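Local structure of putative electron transport related protein (Corynebacterium diphtheriae, 4PQ1) at residues 20-24 and 132-138. The protein is a DsbF homologue with a thioredoxin-like fold that probably acts as a thiol-disulfide oxidoreductase, exchanging electrons through a CxxC disulfide. Coordinates in Å, arbitrary orientation, origin at the centre of the assembly. Numbering follows the deposited sequence.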
loop_
_atom_site.group_PDB
_atom_site.type_symbol
_atom_site.label_atom_id
_atom_site.label_comp_id
_atom_site.label_asym_id
_atom_site.label_seq_id
_atom_site.Cartn_x
_atom_site.Cartn_y
_atom_site.Cartn_z
ATOM N N GLU A 20 -7.705 6.505 17.742
ATOM C CA GLU A 20 -8.818 6.113 16.880
ATOM C C GLU A 20 -8.466 4.998 15.914
ATOM O O GLU A 20 -9.238 4.694 15.005
ATOM C CB GLU A 20 -9.328 7.317 16.090
ATOM C CG GLU A 20 -8.216 8.150 15.484
ATOM C CD GLU A 20 -8.723 9.398 14.796
ATOM O OE1 GLU A 20 -9.919 9.433 14.424
ATOM O OE2 GLU A 20 -7.928 10.351 14.640
ATOM N N ARG A 21 -7.314 4.374 16.114
ATOM C CA ARG A 21 -6.842 3.371 15.173
ATOM C C ARG A 21 -7.353 1.977 15.473
ATOM O O ARG A 21 -7.517 1.593 16.636
ATOM C CB ARG A 21 -5.319 3.340 15.144
ATOM C CG ARG A 21 -4.706 4.453 14.352
ATOM C CD ARG A 21 -3.193 4.402 14.434
ATOM N NE ARG A 21 -2.633 5.747 14.302
ATOM C CZ ARG A 21 -1.360 6.033 14.507
ATOM N NH1 ARG A 21 -0.524 5.063 14.836
ATOM N NH2 ARG A 21 -0.929 7.282 14.385
ATOM N N ALA A 22 -7.581 1.214 14.408
ATOM C CA ALA A 22 -7.914 -0.195 14.523
ATOM C C ALA A 22 -7.097 -0.957 13.490
ATOM O O ALA A 22 -6.781 -0.421 12.430
ATOM C CB ALA A 22 -9.409 -0.426 14.323
ATOM N N PRO A 23 -6.744 -2.211 13.798
ATOM C CA PRO A 23 -5.979 -3.030 12.849
ATOM C C PRO A 23 -6.760 -3.372 11.566
ATOM O O PRO A 23 -7.991 -3.465 11.604
ATOM C CB PRO A 23 -5.666 -4.297 13.657
ATOM C CG PRO A 23 -6.716 -4.325 14.770
ATOM C CD PRO A 23 -6.989 -2.896 15.083
ATOM N N VAL A 24 -6.054 -3.534 10.445
ATOM C CA VAL A 24 -6.683 -4.018 9.211
ATOM C C VAL A 24 -6.882 -5.526 9.301
ATOM O O VAL A 24 -6.203 -6.196 10.075
ATOM C CB VAL A 24 -5.839 -3.708 7.934
ATOM C CG1 VAL A 24 -6.046 -2.266 7.470
ATOM C CG2 VAL A 24 -4.366 -4.020 8.183
ATOM N N ASP A 132 0.805 1.309 11.064
ATOM C CA ASP A 132 1.803 1.396 12.137
ATOM C C ASP A 132 2.221 -0.014 12.523
ATOM O O ASP A 132 1.885 -0.960 11.827
ATOM C CB ASP A 132 1.287 2.191 13.370
ATOM C CG ASP A 132 0.047 1.577 14.024
ATOM O OD1 ASP A 132 -0.157 0.346 13.937
ATOM O OD2 ASP A 132 -0.735 2.341 14.646
ATOM N N LYS A 133 2.907 -0.170 13.650
ATOM C CA LYS A 133 3.462 -1.476 13.996
ATOM C C LYS A 133 2.376 -2.485 14.380
ATOM O O LYS A 133 2.628 -3.694 14.429
ATOM C CB LYS A 133 4.476 -1.338 15.133
ATOM C CG LYS A 133 5.866 -0.915 14.678
ATOM C CD LYS A 133 6.780 -0.776 15.882
ATOM C CE LYS A 133 8.176 -0.370 15.479
ATOM N NZ LYS A 133 9.103 -0.450 16.646
ATOM N N GLN A 134 1.171 -1.991 14.651
ATOM C CA GLN A 134 0.056 -2.873 14.974
ATOM C C GLN A 134 -0.787 -3.066 13.729
ATOM O O GLN A 134 -1.885 -3.630 13.788
ATOM C CB GLN A 134 -0.785 -2.319 16.132
ATOM C CG GLN A 134 -0.016 -2.197 17.447
ATOM C CD GLN A 134 -0.850 -1.580 18.544
ATOM O OE1 GLN A 134 -1.945 -2.060 18.852
ATOM N NE2 GLN A 134 -0.346 -0.502 19.134
ATOM N N HIS A 135 -0.244 -2.597 12.603
ATOM C CA HIS A 135 -0.876 -2.714 11.301
ATOM C C HIS A 135 -2.240 -2.043 11.337
ATOM O O HIS A 135 -3.241 -2.600 10.902
ATOM C CB HIS A 135 -0.959 -4.183 10.863
ATOM C CG HIS A 135 0.377 -4.783 10.523
ATOM N ND1 HIS A 135 0.528 -6.095 10.118
ATOM C CD2 HIS A 135 1.624 -4.243 10.512
ATOM C CE1 HIS A 135 1.812 -6.341 9.894
ATOM N NE2 HIS A 135 2.499 -5.235 10.123
ATOM N N ARG A 136 -2.244 -0.813 11.838
ATOM C CA ARG A 136 -3.435 0.022 11.897
ATOM C C ARG A 136 -3.150 1.232 11.052
ATOM O O ARG A 136 -2.063 1.788 11.141
ATOM C CB ARG A 136 -3.756 0.464 13.347
ATOM C CG ARG A 136 -3.592 -0.612 14.406
ATOM C CD ARG A 136 -3.788 -0.053 15.831
ATOM N NE ARG A 136 -2.790 0.953 16.202
ATOM C CZ ARG A 136 -2.817 1.644 17.346
ATOM N NH1 ARG A 136 -3.794 1.439 18.221
ATOM N NH2 ARG A 136 -1.877 2.542 17.619
ATOM N N PRO A 137 -4.109 1.653 10.226
ATOM C CA PRO A 137 -3.708 2.791 9.397
ATOM C C PRO A 137 -3.454 4.052 10.222
ATOM O O PRO A 137 -4.235 4.397 11.100
ATOM C CB PRO A 137 -4.896 2.960 8.444
ATOM C CG PRO A 137 -5.454 1.580 8.316
ATOM C CD PRO A 137 -5.323 0.997 9.711
ATOM N N ALA A 138 -2.332 4.706 9.941
ATOM C CA ALA A 138 -2.001 5.997 10.527
ATOM C C ALA A 138 -2.330 7.095 9.530
ATOM O O ALA A 138 -2.508 8.259 9.892
ATOM C CB ALA A 138 -0.537 6.039 10.903
HETATM O O HOH W 1 -5.509 -0.261 18.545
HETATM O O HOH W 2 -6.868 3.346 11.832
#
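Arg21 lays its side chain across 136-138, its guanidinium with one face over the methyl of Ala138. The contact lies in a thioredoxin-like fold, at the beta hairpin joining strands 127-131 and 137-141. A type I beta turn, Asp132 to His135, reverses the chain. Asp132 OD1 accepts from Gln134 N at 2.8 Å, which forms an Asx turn, and more distantly from Arg136 N. Its OD2 joins two arginines in a salt-bridge network: Arg21 NH1 donates to Asp132 OD2 at 2.7 Å, and Arg136 NE to the same Asp132 OD2 at 2.9 Å. This shared carboxylate lets the like charges sit close, with Arg21 NH1 4.0 Å from Arg136 NH2. Arg21 NE also donates a hydrogen bond to Tyr16 O. Further along, Val24 CG1 packs on Pro137 CG at 4.0 Å, and Leu131 and Leu117 extend this apolar patch. The loop 20-24, which leads on towards strand 28-30, is thus held against the hairpin end by charge and by backbone. The backbone part is a hydrogen bond from Val24 N to His135 O, 3.0 Å.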